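Side-chain contacts in 6-phosphofructokinase isozyme 2 (Escherichia coli, PDB 3UMO), which catalyses the ATP-dependent phosphorylation of fructose 6-phosphate to fructose 1,6-bisphosphate, the first committing step of glycolysis, and works as a homodimer: residues N43-I48 and E76-A81; F59-A64 and H68-L73; D203-A208 and G229-D234; Q210-S215 and K219-S224. All coordinates share one frame; numbering follows the deposited sequence.

Contact 1. Residues N43-I48 and E76-A81; sequences NVARAI and ENVPVA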
loop_
_atom_site.group_PDB
_atom_site.type_symbol
_atom_site.label_atom_id
_atom_site.label_comp_id
_atom_site.label_asym_id
_atom_site.label_seq_id
_atom_site.Cartn_x
_atom_site.Cartn_y
_atom_site.Cartn_z
ATOM N N ASN A 43 5.793 -4.683 29.162
ATOM C CA ASN A 43 6.522 -3.534 28.644
ATOM C C ASN A 43 6.634 -2.395 29.650
ATOM O O ASN A 43 7.636 -1.692 29.673
ATOM C CB ASN A 43 5.934 -3.067 27.311
ATOM C CG ASN A 43 6.406 -3.916 26.152
ATOM O OD1 ASN A 43 7.548 -4.373 26.136
ATOM N ND2 ASN A 43 5.531 -4.134 25.177
ATOM N N VAL A 44 5.613 -2.224 30.485
ATOM C CA VAL A 44 5.688 -1.258 31.574
ATOM C C VAL A 44 6.856 -1.618 32.496
ATOM O O VAL A 44 7.642 -0.750 32.890
ATOM C CB VAL A 44 4.363 -1.192 32.368
ATOM C CG1 VAL A 44 4.534 -0.372 33.648
ATOM C CG2 VAL A 44 3.275 -0.586 31.504
ATOM N N ALA A 45 6.987 -2.908 32.808
ATOM C CA ALA A 45 8.079 -3.373 33.665
ATOM C C ALA A 45 9.449 -3.148 33.013
ATOM O O ALA A 45 10.420 -2.774 33.683
ATOM C CB ALA A 45 7.894 -4.841 34.029
ATOM N N ARG A 46 9.529 -3.377 31.706
ATOM C CA ARG A 46 10.778 -3.152 30.980
ATOM C C ARG A 46 11.148 -1.667 30.953
ATOM O O ARG A 46 12.313 -1.302 31.150
ATOM C CB ARG A 46 10.691 -3.722 29.564
ATOM C CG ARG A 46 10.496 -5.235 29.529
ATOM C CD ARG A 46 10.256 -5.733 28.110
ATOM N NE ARG A 46 11.470 -5.700 27.301
ATOM C CZ ARG A 46 11.519 -5.268 26.045
ATOM N NH1 ARG A 46 10.421 -4.826 25.452
ATOM N NH2 ARG A 46 12.670 -5.277 25.381
ATOM N N ALA A 47 10.154 -0.812 30.731
ATOM C CA ALA A 47 10.383 0.638 30.722
ATOM C C ALA A 47 10.868 1.101 32.084
ATOM O O ALA A 47 11.762 1.950 32.192
ATOM C CB ALA A 47 9.107 1.386 30.331
ATOM N N ILE A 48 10.283 0.534 33.133
ATOM C CA ILE A 48 10.673 0.900 34.486
ATOM C C ILE A 48 12.137 0.541 34.731
ATOM O O ILE A 48 12.885 1.325 35.317
ATOM C CB ILE A 48 9.739 0.261 35.531
ATOM C CG1 ILE A 48 8.426 1.052 35.578
ATOM C CG2 ILE A 48 10.408 0.217 36.900
ATOM C CD1 ILE A 48 7.305 0.384 36.389
ATOM N N GLU A 76 17.044 -9.583 30.591
ATOM C CA GLU A 76 16.874 -8.139 30.729
ATOM C C GLU A 76 16.814 -7.729 32.195
ATOM O O GLU A 76 16.616 -6.556 32.511
ATOM C CB GLU A 76 15.622 -7.669 29.988
ATOM C CG GLU A 76 15.716 -7.860 28.486
ATOM C CD GLU A 76 14.522 -7.296 27.746
ATOM O OE1 GLU A 76 13.557 -6.858 28.412
ATOM O OE2 GLU A 76 14.554 -7.290 26.496
ATOM N N ASN A 77 16.986 -8.710 33.077
ATOM C CA ASN A 77 16.956 -8.493 34.523
ATOM C C ASN A 77 15.642 -7.908 35.032
ATOM O O ASN A 77 15.622 -7.136 35.992
ATOM C CB ASN A 77 18.150 -7.647 34.978
ATOM C CG ASN A 77 19.468 -8.385 34.843
ATOM O OD1 ASN A 77 19.578 -9.556 35.210
ATOM N ND2 ASN A 77 20.476 -7.705 34.303
ATOM N N VAL A 78 14.547 -8.289 34.382
ATOM C CA VAL A 78 13.210 -7.935 34.841
ATOM C C VAL A 78 12.668 -9.099 35.663
ATOM O O VAL A 78 12.498 -10.204 35.140
ATOM C CB VAL A 78 12.270 -7.667 33.651
ATOM C CG1 VAL A 78 10.850 -7.378 34.140
ATOM C CG2 VAL A 78 12.805 -6.521 32.798
ATOM N N PRO A 79 12.410 -8.866 36.959
ATOM C CA PRO A 79 11.872 -9.941 37.800
ATOM C C PRO A 79 10.476 -10.332 37.346
ATOM O O PRO A 79 9.701 -9.471 36.924
ATOM C CB PRO A 79 11.830 -9.314 39.198
ATOM C CG PRO A 79 11.817 -7.844 38.962
ATOM C CD PRO A 79 12.611 -7.616 37.712
ATOM N N VAL A 80 10.161 -11.622 37.413
ATOM C CA VAL A 80 8.836 -12.084 37.017
ATOM C C VAL A 80 8.202 -12.993 38.056
ATOM O O VAL A 80 8.863 -13.488 38.968
ATOM C CB VAL A 80 8.852 -12.843 35.677
ATOM C CG1 VAL A 80 9.557 -12.027 34.596
ATOM C CG2 VAL A 80 9.503 -14.211 35.847
ATOM N N ALA A 81 6.903 -13.201 37.904
ATOM C CA ALA A 81 6.175 -14.171 38.700
ATOM C C ALA A 81 5.147 -14.739 37.748
ATOM O O ALA A 81 4.242 -14.037 37.305
ATOM C CB ALA A 81 5.499 -13.504 39.887
#

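Contact 2. Residues F59-A64 and H68-L73; sequences FPAGGA and HLVSLL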
loop_
_atom_site.group_PDB
_atom_site.type_symbol
_atom_site.label_atom_id
_atom_site.label_comp_id
_atom_site.label_asym_id
_atom_site.label_seq_id
_atom_site.Cartn_x
_atom_site.Cartn_y
_atom_site.Cartn_z
ATOM N N PHE A 59 2.433 -12.706 34.925
ATOM C CA PHE A 59 1.770 -13.103 33.679
ATOM C C PHE A 59 1.702 -14.619 33.512
ATOM O O PHE A 59 2.517 -15.349 34.082
ATOM C CB PHE A 59 2.461 -12.467 32.454
ATOM C CG PHE A 59 3.911 -12.840 32.304
ATOM C CD1 PHE A 59 4.285 -13.936 31.536
ATOM C CD2 PHE A 59 4.905 -12.080 32.914
ATOM C CE1 PHE A 59 5.627 -14.286 31.392
ATOM C CE2 PHE A 59 6.251 -12.418 32.775
ATOM C CZ PHE A 59 6.612 -13.525 32.012
ATOM N N PRO A 60 0.719 -15.096 32.731
ATOM C CA PRO A 60 0.668 -16.514 32.374
ATOM C C PRO A 60 1.651 -16.803 31.249
ATOM O O PRO A 60 1.792 -15.996 30.323
ATOM C CB PRO A 60 -0.766 -16.694 31.869
ATOM C CG PRO A 60 -1.127 -15.350 31.297
ATOM C CD PRO A 60 -0.424 -14.341 32.176
ATOM N N ALA A 61 2.323 -17.943 31.332
ATOM C CA ALA A 61 3.232 -18.365 30.280
ATOM C C ALA A 61 2.973 -19.831 29.956
ATOM O O ALA A 61 2.763 -20.648 30.855
ATOM C CB ALA A 61 4.669 -18.165 30.716
ATOM N N GLY A 62 2.996 -20.165 28.670
ATOM C CA GLY A 62 2.716 -21.525 28.249
ATOM C C GLY A 62 3.592 -21.985 27.103
ATOM O O GLY A 62 3.881 -21.223 26.178
ATOM N N GLY A 63 4.021 -23.242 27.168
ATOM C CA GLY A 63 4.797 -23.834 26.097
ATOM C C GLY A 63 6.192 -23.262 25.949
ATOM O O GLY A 63 6.660 -22.491 26.793
ATOM N N ALA A 64 6.853 -23.641 24.860
ATOM C CA ALA A 64 8.224 -23.219 24.598
ATOM C C ALA A 64 8.309 -21.725 24.311
ATOM O O ALA A 64 9.328 -21.093 24.582
ATOM C CB ALA A 64 8.809 -24.015 23.443
ATOM N N HIS A 68 10.557 -19.039 26.414
ATOM C CA HIS A 68 11.469 -18.093 25.792
ATOM C C HIS A 68 11.171 -16.679 26.265
ATOM O O HIS A 68 12.084 -15.889 26.495
ATOM C CB HIS A 68 11.400 -18.174 24.266
ATOM C CG HIS A 68 12.583 -17.563 23.583
ATOM N ND1 HIS A 68 13.878 -17.905 23.899
ATOM C CD2 HIS A 68 12.668 -16.621 22.613
ATOM C CE1 HIS A 68 14.712 -17.209 23.149
ATOM N NE2 HIS A 68 14.004 -16.420 22.361
ATOM N N LEU A 69 9.884 -16.366 26.400
ATOM C CA LEU A 69 9.458 -15.080 26.946
ATOM C C LEU A 69 10.066 -14.849 28.332
ATOM O O LEU A 69 10.622 -13.780 28.616
ATOM C CB LEU A 69 7.926 -15.019 27.023
ATOM C CG LEU A 69 7.308 -13.800 27.719
ATOM C CD1 LEU A 69 7.703 -12.526 26.995
ATOM C CD2 LEU A 69 5.789 -13.919 27.783
ATOM N N VAL A 70 9.966 -15.865 29.186
ATOM C CA VAL A 70 10.518 -15.802 30.534
ATOM C C VAL A 70 12.034 -15.623 30.496
ATOM O O VAL A 70 12.603 -14.845 31.269
ATOM C CB VAL A 70 10.153 -17.067 31.333
ATOM C CG1 VAL A 70 10.901 -17.113 32.662
ATOM C CG2 VAL A 70 8.644 -17.111 31.568
ATOM N N SER A 71 12.678 -16.336 29.581
ATOM C CA SER A 71 14.132 -16.271 29.443
ATOM C C SER A 71 14.612 -14.900 28.969
ATOM O O SER A 71 15.660 -14.415 29.404
ATOM C CB SER A 71 14.623 -17.359 28.487
ATOM O OG SER A 71 15.994 -17.180 28.174
ATOM N N LEU A 72 13.852 -14.286 28.067
ATOM C CA LEU A 72 14.200 -12.967 27.557
ATOM C C LEU A 72 14.148 -11.935 28.669
ATOM O O LEU A 72 15.002 -11.053 28.745
ATOM C CB LEU A 72 13.264 -12.557 26.418
ATOM C CG LEU A 72 13.498 -13.270 25.086
ATOM C CD1 LEU A 72 12.434 -12.873 24.077
ATOM C CD2 LEU A 72 14.895 -12.965 24.548
ATOM N N LEU A 73 13.142 -12.048 29.535
ATOM C CA LEU A 73 12.990 -11.105 30.641
ATOM C C LEU A 73 14.091 -11.296 31.677
ATOM O O LEU A 73 14.559 -10.326 32.281
ATOM C CB LEU A 73 11.600 -11.226 31.274
ATOM C CG LEU A 73 10.491 -10.705 30.356
ATOM C CD1 LEU A 73 9.108 -11.076 30.885
ATOM C CD2 LEU A 73 10.616 -9.198 30.186
#

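Contact 3. Residues D203-A208 and G229-D234; sequences DDVRKA and GALGVD. With ATP (adenosine-5'-triphosphate), chain E.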
loop_
_atom_site.group_PDB
_atom_site.type_symbol
_atom_site.label_atom_id
_atom_site.label_comp_id
_atom_site.label_asym_id
_atom_site.label_seq_id
_atom_site.Cartn_x
_atom_site.Cartn_y
_atom_site.Cartn_z
ATOM N N ASP A 203 -13.079 21.265 24.345
ATOM C CA ASP A 203 -13.042 20.934 25.771
ATOM C C ASP A 203 -13.519 19.525 26.129
ATOM O O ASP A 203 -13.564 19.176 27.310
ATOM C CB ASP A 203 -13.866 21.948 26.567
ATOM C CG ASP A 203 -13.003 22.895 27.367
ATOM O OD1 ASP A 203 -12.585 22.513 28.479
ATOM O OD2 ASP A 203 -12.740 24.017 26.887
ATOM N N ASP A 204 -13.877 18.722 25.128
ATOM C CA ASP A 204 -14.487 17.415 25.394
ATOM C C ASP A 204 -13.589 16.445 26.163
ATOM O O ASP A 204 -14.067 15.761 27.071
ATOM C CB ASP A 204 -15.007 16.756 24.108
ATOM C CG ASP A 204 -16.329 17.332 23.645
ATOM O OD1 ASP A 204 -16.760 16.972 22.527
ATOM O OD2 ASP A 204 -16.937 18.141 24.387
ATOM N N VAL A 205 -12.305 16.383 25.803
ATOM C CA VAL A 205 -11.368 15.489 26.477
ATOM C C VAL A 205 -11.230 15.846 27.951
ATOM O O VAL A 205 -11.319 14.974 28.813
ATOM C CB VAL A 205 -9.985 15.483 25.792
ATOM C CG1 VAL A 205 -8.932 14.866 26.708
ATOM C CG2 VAL A 205 -10.060 14.716 24.472
ATOM N N ARG A 206 -11.036 17.130 28.241
ATOM C CA ARG A 206 -10.898 17.576 29.626
ATOM C C ARG A 206 -12.150 17.277 30.440
ATOM O O ARG A 206 -12.072 16.758 31.554
ATOM C CB ARG A 206 -10.602 19.074 29.697
ATOM C CG ARG A 206 -10.174 19.540 31.088
ATOM C CD ARG A 206 -10.604 20.967 31.360
ATOM N NE ARG A 206 -11.997 21.028 31.797
ATOM C CZ ARG A 206 -12.846 21.994 31.462
ATOM N NH1 ARG A 206 -12.450 22.984 30.674
ATOM N NH2 ARG A 206 -14.094 21.965 31.910
ATOM N N LYS A 207 -13.306 17.611 29.883
ATOM C CA LYS A 207 -14.571 17.363 30.565
ATOM C C LYS A 207 -14.786 15.881 30.852
ATOM O O LYS A 207 -15.201 15.513 31.947
ATOM C CB LYS A 207 -15.737 17.939 29.769
ATOM C CG LYS A 207 -15.835 19.447 29.890
ATOM C CD LYS A 207 -16.874 20.030 28.953
ATOM C CE LYS A 207 -16.843 21.550 29.024
ATOM N NZ LYS A 207 -17.625 22.189 27.929
ATOM N N ALA A 208 -14.498 15.036 29.867
ATOM C CA ALA A 208 -14.616 13.592 30.050
ATOM C C ALA A 208 -13.692 13.089 31.156
ATOM O O ALA A 208 -14.089 12.270 31.983
ATOM C CB ALA A 208 -14.322 12.867 28.743
ATOM N N GLY A 229 1.085 15.292 23.631
ATOM C CA GLY A 229 1.465 15.078 25.014
ATOM C C GLY A 229 0.371 14.432 25.838
ATOM O O GLY A 229 -0.117 13.353 25.511
ATOM N N ALA A 230 -0.018 15.084 26.926
ATOM C CA ALA A 230 -1.035 14.495 27.781
ATOM C C ALA A 230 -1.776 15.529 28.606
ATOM O O ALA A 230 -1.267 16.620 28.890
ATOM C CB ALA A 230 -0.426 13.421 28.682
ATOM N N LEU A 231 -2.994 15.168 28.990
ATOM C CA LEU A 231 -3.771 15.989 29.909
ATOM C C LEU A 231 -3.994 15.188 31.188
ATOM O O LEU A 231 -4.570 14.097 31.159
ATOM C CB LEU A 231 -5.110 16.371 29.284
ATOM C CG LEU A 231 -5.955 17.338 30.116
ATOM C CD1 LEU A 231 -5.974 18.707 29.461
ATOM C CD2 LEU A 231 -7.358 16.802 30.295
ATOM N N GLY A 232 -3.526 15.729 32.310
ATOM C CA GLY A 232 -3.653 15.062 33.591
ATOM C C GLY A 232 -4.689 15.756 34.452
ATOM O O GLY A 232 -4.684 16.983 34.579
ATOM N N VAL A 233 -5.588 14.969 35.033
ATOM C CA VAL A 233 -6.670 15.517 35.845
ATOM C C VAL A 233 -6.700 14.890 37.241
ATOM O O VAL A 233 -6.531 13.674 37.387
ATOM C CB VAL A 233 -8.035 15.347 35.134
ATOM C CG1 VAL A 233 -9.184 15.695 36.058
ATOM C CG2 VAL A 233 -8.088 16.209 33.882
ATOM N N ASP A 234 -6.892 15.749 38.246
ATOM C CA ASP A 234 -7.003 15.385 39.650
ATOM C C ASP A 234 -8.339 15.891 40.157
ATOM O O ASP A 234 -9.111 16.483 39.405
ATOM C CB ASP A 234 -5.935 16.121 40.460
ATOM C CG ASP A 234 -4.866 15.206 40.981
ATOM O OD1 ASP A 234 -5.071 13.974 40.956
ATOM O OD2 ASP A 234 -3.821 15.726 41.425
HETATM P PG ATP E . 0.478 3.023 22.562
HETATM O O1G ATP E . -0.159 2.112 23.552
HETATM O O2G ATP E . 1.951 2.625 22.557
HETATM O O3G ATP E . -0.113 2.926 21.199
HETATM P PB ATP E . -0.893 5.211 23.486
HETATM O O1B ATP E . -1.848 5.344 22.261
HETATM O O2B ATP E . -1.545 4.558 24.723
HETATM O O3B ATP E . 0.473 4.486 23.097
HETATM P PA ATP E . 0.073 7.908 23.208
HETATM O O1A ATP E . 0.010 7.698 21.724
HETATM O O2A ATP E . -0.683 9.153 23.678
HETATM O O3A ATP E . -0.451 6.660 23.967
HETATM O "O5'" ATP E . 1.628 7.979 23.614
HETATM C "C5'" ATP E . 1.977 8.343 24.907
HETATM C "C4'" ATP E . 2.949 9.423 25.058
HETATM O "O4'" ATP E . 4.042 9.173 24.148
HETATM C "C3'" ATP E . 2.423 10.724 24.614
HETATM O "O3'" ATP E . 1.708 11.353 25.610
HETATM C "C2'" ATP E . 3.642 11.452 24.223
HETATM O "O2'" ATP E . 4.334 11.848 25.337
HETATM C "C1'" ATP E . 4.425 10.390 23.550
HETATM N N9 ATP E . 4.161 10.353 22.114
HETATM C C8 ATP E . 3.322 9.512 21.480
HETATM N N7 ATP E . 3.364 9.809 20.157
HETATM C C5 ATP E . 4.224 10.830 19.961
HETATM C C6 ATP E . 4.658 11.528 18.829
HETATM N N6 ATP E . 4.142 11.190 17.461
HETATM N N1 ATP E . 5.550 12.521 18.992
HETATM C C2 ATP E . 6.023 12.843 20.208
HETATM N N3 ATP E . 5.628 12.189 21.303
HETATM C C4 ATP E . 4.739 11.185 21.211
#

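Contact 4. Residues Q210-S215 and K219-S224; sequences QEIVNS and KRVVVS. With ATP (adenosine-5'-triphosphate), chain E.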
loop_
_atom_site.group_PDB
_atom_site.type_symbol
_atom_site.label_atom_id
_atom_site.label_comp_id
_atom_site.label_asym_id
_atom_site.label_seq_id
_atom_site.Cartn_x
_atom_site.Cartn_y
_atom_site.Cartn_z
ATOM N N GLN A 210 -12.485 14.831 33.663
ATOM C CA GLN A 210 -12.972 15.333 34.941
ATOM C C GLN A 210 -14.188 14.541 35.414
ATOM O O GLN A 210 -14.358 14.333 36.614
ATOM C CB GLN A 210 -13.299 16.825 34.866
ATOM C CG GLN A 210 -13.404 17.495 36.233
ATOM C CD GLN A 210 -12.074 17.538 36.967
ATOM O OE1 GLN A 210 -11.106 18.129 36.486
ATOM N NE2 GLN A 210 -12.017 16.905 38.135
ATOM N N GLU A 211 -15.008 14.088 34.470
ATOM C CA GLU A 211 -16.207 13.306 34.765
ATOM C C GLU A 211 -15.838 12.010 35.487
ATOM O O GLU A 211 -16.504 11.598 36.445
ATOM C CB GLU A 211 -16.929 12.995 33.451
ATOM C CG GLU A 211 -18.335 12.446 33.572
ATOM C CD GLU A 211 -18.907 12.031 32.222
ATOM O OE1 GLU A 211 -18.687 12.756 31.225
ATOM O OE2 GLU A 211 -19.565 10.970 32.159
ATOM N N ILE A 212 -14.767 11.374 35.024
ATOM C CA ILE A 212 -14.285 10.129 35.623
ATOM C C ILE A 212 -13.744 10.355 37.038
ATOM O O ILE A 212 -13.969 9.542 37.937
ATOM C CB ILE A 212 -13.201 9.486 34.742
ATOM C CG1 ILE A 212 -13.793 9.104 33.384
ATOM C CG2 ILE A 212 -12.597 8.263 35.423
ATOM C CD1 ILE A 212 -12.748 8.715 32.358
ATOM N N VAL A 213 -13.026 11.457 37.231
ATOM C CA VAL A 213 -12.505 11.787 38.551
ATOM C C VAL A 213 -13.660 12.124 39.490
ATOM O O VAL A 213 -13.757 11.567 40.582
ATOM C CB VAL A 213 -11.505 12.955 38.495
ATOM C CG1 VAL A 213 -11.072 13.361 39.900
ATOM C CG2 VAL A 213 -10.297 12.566 37.652
ATOM N N ASN A 214 -14.540 13.017 39.044
ATOM C CA ASN A 214 -15.704 13.414 39.834
ATOM C C ASN A 214 -16.609 12.249 40.239
ATOM O O ASN A 214 -17.176 12.247 41.336
ATOM C CB ASN A 214 -16.521 14.484 39.099
ATOM C CG ASN A 214 -15.803 15.822 39.023
ATOM O OD1 ASN A 214 -14.821 16.056 39.732
ATOM N ND2 ASN A 214 -16.297 16.711 38.166
ATOM N N SER A 215 -16.737 11.256 39.363
ATOM C CA SER A 215 -17.604 10.112 39.637
ATOM C C SER A 215 -16.993 9.156 40.663
ATOM O O SER A 215 -17.679 8.270 41.181
ATOM C CB SER A 215 -17.927 9.354 38.350
ATOM O OG SER A 215 -16.776 8.701 37.842
ATOM N N LYS A 219 -8.784 8.220 40.810
ATOM C CA LYS A 219 -8.235 9.371 41.524
ATOM C C LYS A 219 -7.555 10.317 40.545
ATOM O O LYS A 219 -7.649 11.538 40.665
ATOM C CB LYS A 219 -7.238 8.916 42.593
ATOM C CG LYS A 219 -7.879 8.130 43.743
ATOM C CD LYS A 219 -6.892 7.935 44.894
ATOM C CE LYS A 219 -7.512 7.177 46.065
ATOM N NZ LYS A 219 -7.672 5.726 45.774
ATOM N N ARG A 220 -6.870 9.730 39.572
ATOM C CA ARG A 220 -6.152 10.483 38.560
ATOM C C ARG A 220 -6.442 9.906 37.185
ATOM O O ARG A 220 -6.441 8.688 37.001
ATOM C CB ARG A 220 -4.650 10.416 38.824
ATOM C CG ARG A 220 -4.247 10.762 40.253
ATOM C CD ARG A 220 -2.782 10.421 40.492
ATOM N NE ARG A 220 -2.422 10.549 41.903
ATOM C CZ ARG A 220 -2.672 9.623 42.825
ATOM N NH1 ARG A 220 -3.289 8.495 42.493
ATOM N NH2 ARG A 220 -2.309 9.828 44.083
ATOM N N VAL A 221 -6.693 10.787 36.225
ATOM C CA VAL A 221 -6.889 10.381 34.844
ATOM C C VAL A 221 -5.872 11.129 34.004
ATOM O O VAL A 221 -5.822 12.362 34.019
ATOM C CB VAL A 221 -8.310 10.707 34.341
ATOM C CG1 VAL A 221 -8.423 10.426 32.838
ATOM C CG2 VAL A 221 -9.342 9.903 35.115
ATOM N N VAL A 222 -5.034 10.391 33.296
ATOM C CA VAL A 222 -4.125 11.031 32.366
ATOM C C VAL A 222 -4.516 10.605 30.964
ATOM O O VAL A 222 -4.344 9.445 30.594
ATOM C CB VAL A 222 -2.656 10.669 32.663
ATOM C CG1 VAL A 222 -1.724 11.293 31.620
ATOM C CG2 VAL A 222 -2.281 11.146 34.060
ATOM N N VAL A 223 -5.071 11.536 30.197
ATOM C CA VAL A 223 -5.418 11.243 28.818
ATOM C C VAL A 223 -4.200 11.521 27.951
ATOM O O VAL A 223 -3.763 12.665 27.819
ATOM C CB VAL A 223 -6.583 12.099 28.317
ATOM C CG1 VAL A 223 -7.029 11.606 26.941
ATOM C CG2 VAL A 223 -7.742 12.048 29.303
ATOM N N SER A 224 -3.641 10.478 27.355
ATOM C CA SER A 224 -2.471 10.690 26.510
ATOM C C SER A 224 -2.922 11.049 25.088
ATOM O O SER A 224 -3.907 10.509 24.569
ATOM C CB SER A 224 -1.519 9.493 26.560
ATOM O OG SER A 224 -2.085 8.309 26.004
HETATM P PG ATP E . 0.478 3.023 22.562
HETATM O O1G ATP E . -0.159 2.112 23.552
HETATM O O2G ATP E . 1.951 2.625 22.557
HETATM O O3G ATP E . -0.113 2.926 21.199
HETATM P PB ATP E . -0.893 5.211 23.486
HETATM O O1B ATP E . -1.848 5.344 22.261
HETATM O O2B ATP E . -1.545 4.558 24.723
HETATM O O3B ATP E . 0.473 4.486 23.097
HETATM P PA ATP E . 0.073 7.908 23.208
HETATM O O1A ATP E . 0.010 7.698 21.724
HETATM O O2A ATP E . -0.683 9.153 23.678
HETATM O O3A ATP E . -0.451 6.660 23.967
HETATM O "O5'" ATP E . 1.628 7.979 23.614
HETATM C "C5'" ATP E . 1.977 8.343 24.907
HETATM C "C4'" ATP E . 2.949 9.423 25.058
HETATM O "O4'" ATP E . 4.042 9.173 24.148
HETATM C "C3'" ATP E . 2.423 10.724 24.614
HETATM O "O3'" ATP E . 1.708 11.353 25.610
HETATM C "C2'" ATP E . 3.642 11.452 24.223
HETATM O "O2'" ATP E . 4.334 11.848 25.337
HETATM C "C1'" ATP E . 4.425 10.390 23.550
HETATM N N9 ATP E . 4.161 10.353 22.114
HETATM C C8 ATP E . 3.322 9.512 21.480
HETATM N N7 ATP E . 3.364 9.809 20.157
HETATM C C5 ATP E . 4.224 10.830 19.961
HETATM C C6 ATP E . 4.658 11.528 18.829
HETATM N N6 ATP E . 4.142 11.190 17.461
HETATM N N1 ATP E . 5.550 12.521 18.992
HETATM C C2 ATP E . 6.023 12.843 20.208
HETATM N N3 ATP E . 5.628 12.189 21.303
HETATM C C4 ATP E . 4.739 11.185 21.211
#

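Contact 1. Residues N43-I48 and E76-A81
Arg46 and Glu76 reach each other with matching first torsions: in both, CG stands anti to the carbonyl carbon and beside the backbone N (chi1 -63° and -65°). Beyond that point the glutamate runs out extended, whereas the arginine bends at chi3, and the two charged ends meet in a side-on salt bridge between helix 40-50 and the turn that leads into strand 80-84, within the ribokinase-like fold of the PfkB family. Arg46 NE lies 2.6 Å from Glu76 OE1 in a nearly straight bond on the syn lone pair, close to the guanidinium plane. The second grip is less regular: Arg46 NH2 meets Glu76 OE2 at 3.0 Å, tilted from both planar groups, although these are themselves nearly coplanar (22° apart). Each carboxylate oxygen thus has its own nitrogen, which fixes the rotation of both ends.

Beside this polar pair the contact is apolar. Val78, directed at the helix, sets CG1 3.9 Å from CB of Ala45, while its CG2 comes near the aliphatic start of Arg46. Asn77, with positive phi, closes the preceding helix in a Schellman motif and turns the chain between Glu76 and Val78. Asn43, which belongs to the substrate site, lies one helical turn before Arg46. Its OD1 accepts Arg46 NH1 at 3.0 Å, with the oxygen lying in the guanidinium plane.

Contact 2. Residues F59-A64 and H68-L73
Phe59 gives up the most surface in this contact, its ring reaching from strand 55-61 to three side chains of the helix that follows. With CG lodged between the backbone N and the carbonyl carbon (chi1 60°), the ring projects from the strand to the helix, where Leu69 and Leu73 approach from the opposite direction. Leu69 CD2 lies 3.6 Å from Phe59 CE1. One turn later, Leu73 CD1 is equally close, 3.7 Å, to Phe59 CZ and Phe59 CE2, so that the two leucines meet different atoms of the ring. All these methyl groups come in obliquely.

Strand 55-61, helix 63-75 and strand 80-84 form a beta-alpha-beta unit of the main parallel sheet, and the ring fills the angle between its first strand and its helix. The short segments 59-61 and 68-73 run at 127° to each other, their axes 9.8 Å apart at closest approach. Ile42 of the substrate site touches Phe59, Leu69 and Leu73 from helix 40-50.

Val70, which crosses the ring obliquely, brings CG2 to 4.1 Å from both Phe59 CE1 and Phe59 CZ, and to 4.2 Å from Ala61 CB. Ala64 has a similar area covered, mainly through its backbone, for its O accepts the N-H of His68 at 3.0 Å near the start of helix 63-75. Ala64 also packs on Trp88 of the second subunit.

Contact 3. Residues D203-A208 and G229-D234
The small antiparallel sheet of strands 221-224, 230-233 and 238-241 carries helix 204-214 against it, and its middle strand meets the helix here through Leu231. The leucine points at the helix, with CG anti to its backbone N (chi1 -175°), and does its touching with one methyl. Leu231 CD2 sits 3.7 Å from Arg206 CA and 4.0 Å from Arg206 CB, against the root of a side chain that bends at chi2 and chi3 and carries its charged end away from the strand. The same methyl approaches Val205 CG1 more loosely, at 4.4 Å. Val205 also packs on Pro245 of the third subunit.

Just before the strand, Gly229 belongs to the nucleotide site: its O accepts the ATP O3' hydroxyl at 2.7 Å. Between helix and strand the meeting is wholly apolar, which implies dispersion and burial without directional bonds, whereas the ATP ribose is held through a backbone carbonyl.

Contact 4. Residues Q210-S215 and K219-S224
Apolar packing joins the two segments, and Val221 CG2 is its focus. This methyl, anti to the carbonyl carbon of Val221, lies 3.7 Å from Ile212 CG2 and 3.8 Å from Val213 CG2, so that consecutive helix residues share one strand methyl. Ile212 lies roughly perpendicular to Val221, while Val213 runs alongside it, pointing the other way.

Polar contacts lie at the ends. Ser215 OG donates to Ile212 O, three residues back, at 2.9 Å from above the carbonyl plane. Lys219 directs its amine to Glu182 in a salt bridge. At the far end of the strand, Ser224 OG lies 2.8 Å from ATP O2A and 3.1 Å from the bridging ATP O3A, competing acceptors for its one proton; it is also hydrogen-bonded with Lys185 NZ.

Strand 221-224 pairs with strand 230-233 and also bonds through Arg220 and Val222 to Val184 of strand 183-184, linking the small sheet to the large one; Ile212 also reaches Leu191 and Leu194 of helix 188-195, while Val222 turns to Met262 of helix 254-267.

Overall arrangement
The four contacts form two touching pairs on opposite sides of the chain's centre. Contacts 1 and 2 serve neighbouring strands of the large parallel sheet and meet directly, Val78 N lying 2.9 Å from Leu73 O; contact 2 is nested within the loop closed by contact 1. Contacts 3 and 4 share helix 204-214 and adjacent strands of the small antiparallel sheet, with centres about 8 Å apart, and both segments that carry these strands also touch ATP. Burial and chemistry differ: contacts 3 and 4 are buried and join helix to strand through methyl groups, contact 2 is partly buried and aromatic-aliphatic, and contact 1, also partly buried, alone relies on a salt bridge between segments.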